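Long-range contact in dimethylsulfoniopropionate lyase (Roseovarius nubinhibens, PDB 4B29), which probably cleaves dimethylsulfoniopropionate to release dimethyl sulfide, as a zinc-binding member of the cupin family: residues D110-A121 and R133-D144. Residues are numbered along the deposited sequence; the frame is centred on the assembly and turned at random. Where two conformers were deposited one is given.
Sequences DFLNRFGWFELA and RVTVGYWGPGLD. With PO4 (phosphate ion), chain E; EDO (1,2-ethanediol), chain F.
R114, next to strand 115-119, reaches across to P141, where strand 133-139 of the cupin barrel has just ended. From there strands 115-119 and 133-139 run as an antiparallel pair of a cupin sheet.

The R114 side chain can be followed outward. CB and CG run back alongside D110, and CD comes 3.5 Å from O4 of a phosphate ion, probably from the crystallisation liquor. A bend at chi3 (-65°) turns the guanidinium toward its partners. NE bonds D110 OD1, and NH2 bonds D110 OD2, in a side-on salt bridge. NH1 and NH2 together grip P141 O end-on; this oxygen lies in the guanidinium plane, and NH1 meets it on a lone pair. NH1 also bonds phosphate O4. L143 CD2 packs 3.3 Å from NH2. Four bonds to protein atoms thus fix the rotation of the group.

F115 and W139 share a sheet face with T135, and F111 from the helix joins them in an aromatic cluster. F115 CD2 sits over one face of the W139 indole, 3.2 Å from NE1, while F111 CZ reaches the indole edge, 3.5 Å from NE1. The T135 side chain lies about 5 Å from that of E154, a zinc ligand.

On the other side of the sheet, V136 CB lies over the F118 ring, 3.9 Å from its centroid in a CH-pi contact. F118 and L120 both pack on L31 of helix 24-41. The pairing ends in a classic beta bulge: V134 O accepts from L120 N at 2.8 Å and from A121 N at 3.3 Å, the longer bond being the straighter (169°).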
loop_
_atom_site.group_PDB
_atom_site.type_symbol
_atom_site.label_atom_id
_atom_site.label_comp_id
_atom_site.label_asym_id
_atom_site.label_seq_id
_atom_site.Cartn_x
_atom_site.Cartn_y
_atom_site.Cartn_z
ATOM N N ASP A 110 -17.287 8.625 2.952
ATOM C CA ASP A 110 -16.806 7.826 4.065
ATOM C C ASP A 110 -15.504 7.082 3.661
ATOM O O ASP A 110 -14.548 7.015 4.449
ATOM C CB ASP A 110 -17.867 6.793 4.477
ATOM C CG ASP A 110 -17.398 5.906 5.625
ATOM O OD1 ASP A 110 -17.026 6.434 6.692
ATOM O OD2 ASP A 110 -17.415 4.667 5.462
ATOM N N PHE A 111 -15.509 6.543 2.451
ATOM C CA PHE A 111 -14.323 5.811 1.917
ATOM C C PHE A 111 -13.152 6.807 1.827
ATOM O O PHE A 111 -12.041 6.501 2.305
ATOM C CB PHE A 111 -14.697 5.207 0.571
ATOM C CG PHE A 111 -13.634 4.297 -0.043
ATOM C CD1 PHE A 111 -12.529 4.847 -0.712
ATOM C CD2 PHE A 111 -13.783 2.911 -0.020
ATOM C CE1 PHE A 111 -11.582 4.003 -1.344
ATOM C CE2 PHE A 111 -12.828 2.065 -0.643
ATOM C CZ PHE A 111 -11.727 2.643 -1.297
ATOM N N LEU A 112 -13.397 8.008 1.286
ATOM C CA LEU A 112 -12.325 9.032 1.206
ATOM C C LEU A 112 -11.813 9.466 2.571
ATOM O O LEU A 112 -10.616 9.759 2.731
ATOM C CB LEU A 112 -12.782 10.237 0.372
ATOM C CG LEU A 112 -13.045 9.919 -1.112
ATOM C CD1 LEU A 112 -13.621 11.116 -1.842
ATOM C CD2 LEU A 112 -11.719 9.479 -1.816
ATOM N N ASN A 113 -12.687 9.510 3.588
ATOM C CA ASN A 113 -12.245 9.854 4.937
ATOM C C ASN A 113 -11.367 8.804 5.583
ATOM O O ASN A 113 -10.493 9.117 6.402
ATOM C CB ASN A 113 -13.468 10.041 5.858
ATOM C CG ASN A 113 -14.184 11.355 5.610
ATOM O OD1 ASN A 113 -13.602 12.328 5.098
ATOM N ND2 ASN A 113 -15.464 11.395 5.986
ATOM N N ARG A 114 -11.631 7.539 5.268
ATOM C CA ARG A 114 -11.072 6.457 6.062
ATOM C C ARG A 114 -10.150 5.540 5.217
ATOM O O ARG A 114 -9.780 4.463 5.650
ATOM C CB ARG A 114 -12.211 5.626 6.724
ATOM C CG ARG A 114 -13.057 6.530 7.634
ATOM C CD ARG A 114 -13.916 5.703 8.622
ATOM N NE ARG A 114 -14.892 4.927 7.853
ATOM C CZ ARG A 114 -14.888 3.596 7.798
ATOM N NH1 ARG A 114 -13.971 2.898 8.470
ATOM N NH2 ARG A 114 -15.805 2.973 7.075
ATOM N N PHE A 115 -9.734 6.044 4.071
ATOM C CA PHE A 115 -8.722 5.324 3.265
ATOM C C PHE A 115 -7.735 6.353 2.732
ATOM O O PHE A 115 -8.072 7.535 2.531
ATOM C CB PHE A 115 -9.403 4.578 2.110
ATOM C CG PHE A 115 -8.724 4.766 0.763
ATOM C CD1 PHE A 115 -9.100 5.835 -0.053
ATOM C CD2 PHE A 115 -7.697 3.907 0.335
ATOM C CE1 PHE A 115 -8.515 6.037 -1.312
ATOM C CE2 PHE A 115 -7.076 4.123 -0.938
ATOM C CZ PHE A 115 -7.501 5.170 -1.736
ATOM N N GLY A 116 -6.514 5.912 2.474
ATOM C CA GLY A 116 -5.623 6.746 1.638
ATOM C C GLY A 116 -4.420 5.894 1.250
ATOM O O GLY A 116 -4.277 4.756 1.689
ATOM N N TRP A 117 -3.553 6.448 0.420
ATOM C CA TRP A 117 -2.352 5.712 0.038
ATOM C C TRP A 117 -1.206 6.696 -0.176
ATOM O O TRP A 117 -1.436 7.910 -0.337
ATOM C CB TRP A 117 -2.588 4.919 -1.274
ATOM C CG TRP A 117 -2.810 5.742 -2.502
ATOM C CD1 TRP A 117 -3.951 6.369 -2.877
ATOM C CD2 TRP A 117 -1.835 6.020 -3.528
ATOM N NE1 TRP A 117 -3.765 7.018 -4.100
ATOM C CE2 TRP A 117 -2.471 6.820 -4.508
ATOM C CE3 TRP A 117 -0.498 5.656 -3.705
ATOM C CZ2 TRP A 117 -1.808 7.267 -5.675
ATOM C CZ3 TRP A 117 0.172 6.110 -4.859
ATOM C CH2 TRP A 117 -0.501 6.903 -5.823
ATOM N N PHE A 118 0.010 6.159 -0.236
ATOM C CA PHE A 118 1.121 7.020 -0.609
ATOM C C PHE A 118 2.185 6.178 -1.300
ATOM O O PHE A 118 2.177 4.934 -1.228
ATOM C CB PHE A 118 1.694 7.758 0.611
ATOM C CG PHE A 118 2.383 6.876 1.652
ATOM C CD1 PHE A 118 3.756 6.564 1.594
ATOM C CD2 PHE A 118 1.648 6.389 2.730
ATOM C CE1 PHE A 118 4.385 5.794 2.619
ATOM C CE2 PHE A 118 2.272 5.642 3.752
ATOM C CZ PHE A 118 3.619 5.303 3.702
ATOM N N GLU A 119 3.131 6.854 -1.959
ATOM C CA GLU A 119 4.195 6.125 -2.673
ATOM C C GLU A 119 5.469 6.258 -1.861
ATOM O O GLU A 119 6.009 7.363 -1.700
ATOM C CB GLU A 119 4.366 6.744 -4.078
ATOM C CG GLU A 119 5.379 5.995 -4.981
ATOM C CD GLU A 119 5.436 6.619 -6.390
ATOM O OE1 GLU A 119 4.590 7.472 -6.752
ATOM O OE2 GLU A 119 6.490 6.442 -7.022
ATOM N N LEU A 120 5.924 5.154 -1.288
ATOM C CA LEU A 120 7.117 5.204 -0.473
ATOM C C LEU A 120 8.353 5.337 -1.342
ATOM O O LEU A 120 9.267 6.135 -1.042
ATOM C CB LEU A 120 7.197 3.907 0.352
ATOM C CG LEU A 120 8.476 3.698 1.157
ATOM C CD1 LEU A 120 8.736 4.954 2.129
ATOM C CD2 LEU A 120 8.407 2.362 1.933
ATOM N N ALA A 121 8.417 4.524 -2.394
ATOM C CA ALA A 121 9.626 4.514 -3.264
ATOM C C ALA A 121 9.141 4.366 -4.684
ATOM O O ALA A 121 8.184 3.629 -4.977
ATOM C CB ALA A 121 10.584 3.382 -2.927
ATOM N N ARG A 133 8.456 0.255 -7.810
ATOM C CA ARG A 133 7.557 1.198 -7.173
ATOM C C ARG A 133 6.951 0.481 -5.966
ATOM O O ARG A 133 6.560 -0.700 -6.079
ATOM C CB ARG A 133 6.502 1.619 -8.172
ATOM C CG ARG A 133 5.498 2.563 -7.659
ATOM C CD ARG A 133 4.549 2.932 -8.820
ATOM N NE ARG A 133 3.721 4.085 -8.498
ATOM C CZ ARG A 133 2.398 4.093 -8.407
ATOM N NH1 ARG A 133 1.684 2.984 -8.538
ATOM N NH2 ARG A 133 1.784 5.219 -8.153
ATOM N N VAL A 134 6.937 1.184 -4.836
ATOM C CA VAL A 134 6.434 0.618 -3.572
ATOM C C VAL A 134 5.383 1.599 -3.063
ATOM O O VAL A 134 5.679 2.766 -2.798
ATOM C CB VAL A 134 7.548 0.523 -2.525
ATOM C CG1 VAL A 134 6.943 -0.067 -1.216
ATOM C CG2 VAL A 134 8.677 -0.357 -2.981
ATOM N N THR A 135 4.143 1.130 -2.912
ATOM C CA THR A 135 3.085 1.978 -2.371
ATOM C C THR A 135 2.512 1.359 -1.096
ATOM O O THR A 135 2.723 0.178 -0.815
ATOM C CB THR A 135 1.922 2.257 -3.334
ATOM O OG1 THR A 135 1.291 1.011 -3.711
ATOM C CG2 THR A 135 2.433 2.969 -4.582
ATOM N N VAL A 136 1.814 2.191 -0.339
ATOM C CA VAL A 136 1.210 1.739 0.934
ATOM C C VAL A 136 -0.240 2.201 0.928
ATOM O O VAL A 136 -0.532 3.343 0.536
ATOM C CB VAL A 136 1.968 2.405 2.155
ATOM C CG1 VAL A 136 1.120 2.229 3.479
ATOM C CG2 VAL A 136 3.346 1.786 2.316
ATOM N N GLY A 137 -1.187 1.341 1.370
ATOM C CA GLY A 137 -2.593 1.755 1.417
ATOM C C GLY A 137 -3.143 1.416 2.809
ATOM O O GLY A 137 -2.621 0.486 3.483
ATOM N N TYR A 138 -4.098 2.212 3.279
ATOM C CA TYR A 138 -4.838 1.900 4.520
ATOM C C TYR A 138 -6.311 2.033 4.222
ATOM O O TYR A 138 -6.742 2.979 3.544
ATOM C CB TYR A 138 -4.472 2.895 5.619
ATOM C CG TYR A 138 -5.312 2.671 6.877
ATOM C CD1 TYR A 138 -4.892 1.760 7.833
ATOM C CD2 TYR A 138 -6.526 3.355 7.030
ATOM C CE1 TYR A 138 -5.686 1.554 9.032
ATOM C CE2 TYR A 138 -7.345 3.139 8.187
ATOM C CZ TYR A 138 -6.869 2.269 9.161
ATOM O OH TYR A 138 -7.669 2.085 10.290
ATOM N N TRP A 139 -7.101 1.071 4.712
ATOM C CA TRP A 139 -8.553 1.162 4.647
ATOM C C TRP A 139 -9.121 0.846 6.026
ATOM O O TRP A 139 -8.770 -0.166 6.618
ATOM C CB TRP A 139 -9.112 0.083 3.699
ATOM C CG TRP A 139 -8.817 0.365 2.256
ATOM C CD1 TRP A 139 -9.668 0.896 1.335
ATOM C CD2 TRP A 139 -7.575 0.089 1.560
ATOM N NE1 TRP A 139 -9.038 0.957 0.099
ATOM C CE2 TRP A 139 -7.759 0.484 0.222
ATOM C CE3 TRP A 139 -6.350 -0.457 1.957
ATOM C CZ2 TRP A 139 -6.737 0.373 -0.750
ATOM C CZ3 TRP A 139 -5.336 -0.607 0.985
ATOM C CH2 TRP A 139 -5.555 -0.167 -0.345
ATOM N N GLY A 140 -9.993 1.724 6.515
ATOM C CA GLY A 140 -10.632 1.395 7.827
ATOM C C GLY A 140 -11.638 0.252 7.630
ATOM O O GLY A 140 -11.944 -0.180 6.516
ATOM N N PRO A 141 -12.210 -0.232 8.747
ATOM C CA PRO A 141 -13.216 -1.289 8.634
ATOM C C PRO A 141 -14.441 -0.915 7.820
ATOM O O PRO A 141 -14.810 0.250 7.704
ATOM C CB PRO A 141 -13.653 -1.527 10.106
ATOM C CG PRO A 141 -12.668 -0.831 10.962
ATOM C CD PRO A 141 -12.016 0.255 10.118
ATOM N N GLY A 142 -15.116 -1.920 7.275
ATOM C CA GLY A 142 -16.402 -1.689 6.612
ATOM C C GLY A 142 -16.364 -0.923 5.324
ATOM O O GLY A 142 -17.277 -0.145 5.015
ATOM N N LEU A 143 -15.278 -1.109 4.554
ATOM C CA LEU A 143 -15.160 -0.444 3.258
ATOM C C LEU A 143 -15.134 -1.456 2.138
ATOM O O LEU A 143 -14.617 -2.572 2.307
ATOM C CB LEU A 143 -13.859 0.378 3.234
ATOM C CG LEU A 143 -13.842 1.617 4.146
ATOM C CD1 LEU A 143 -12.491 2.403 3.897
ATOM C CD2 LEU A 143 -15.036 2.539 3.844
ATOM N N ASP A 144 -15.726 -1.073 1.013
ATOM C CA ASP A 144 -15.714 -1.919 -0.168
ATOM C C ASP A 144 -14.995 -1.153 -1.273
ATOM O O ASP A 144 -15.495 -0.168 -1.812
ATOM C CB ASP A 144 -17.136 -2.283 -0.587
ATOM C CG ASP A 144 -17.177 -3.394 -1.606
ATOM O OD1 ASP A 144 -17.023 -4.591 -1.222
ATOM O OD2 ASP A 144 -17.372 -3.070 -2.800
HETATM P P PO4 E . -11.109 3.384 11.848
HETATM O O1 PO4 E . -10.769 4.631 12.697
HETATM O O2 PO4 E . -9.910 2.892 11.055
HETATM O O3 PO4 E . -11.377 2.237 12.791
HETATM O O4 PO4 E . -12.240 3.645 10.862
HETATM C C1 EDO F . -1.620 -0.196 -2.189
HETATM O O1 EDO F . -2.557 -0.903 -1.374
HETATM C C2 EDO F . -2.265 1.118 -2.537
HETATM O O2 EDO F . -1.398 1.674 -3.506
HETATM O O HOH W 1 5.181 6.527 -9.710
#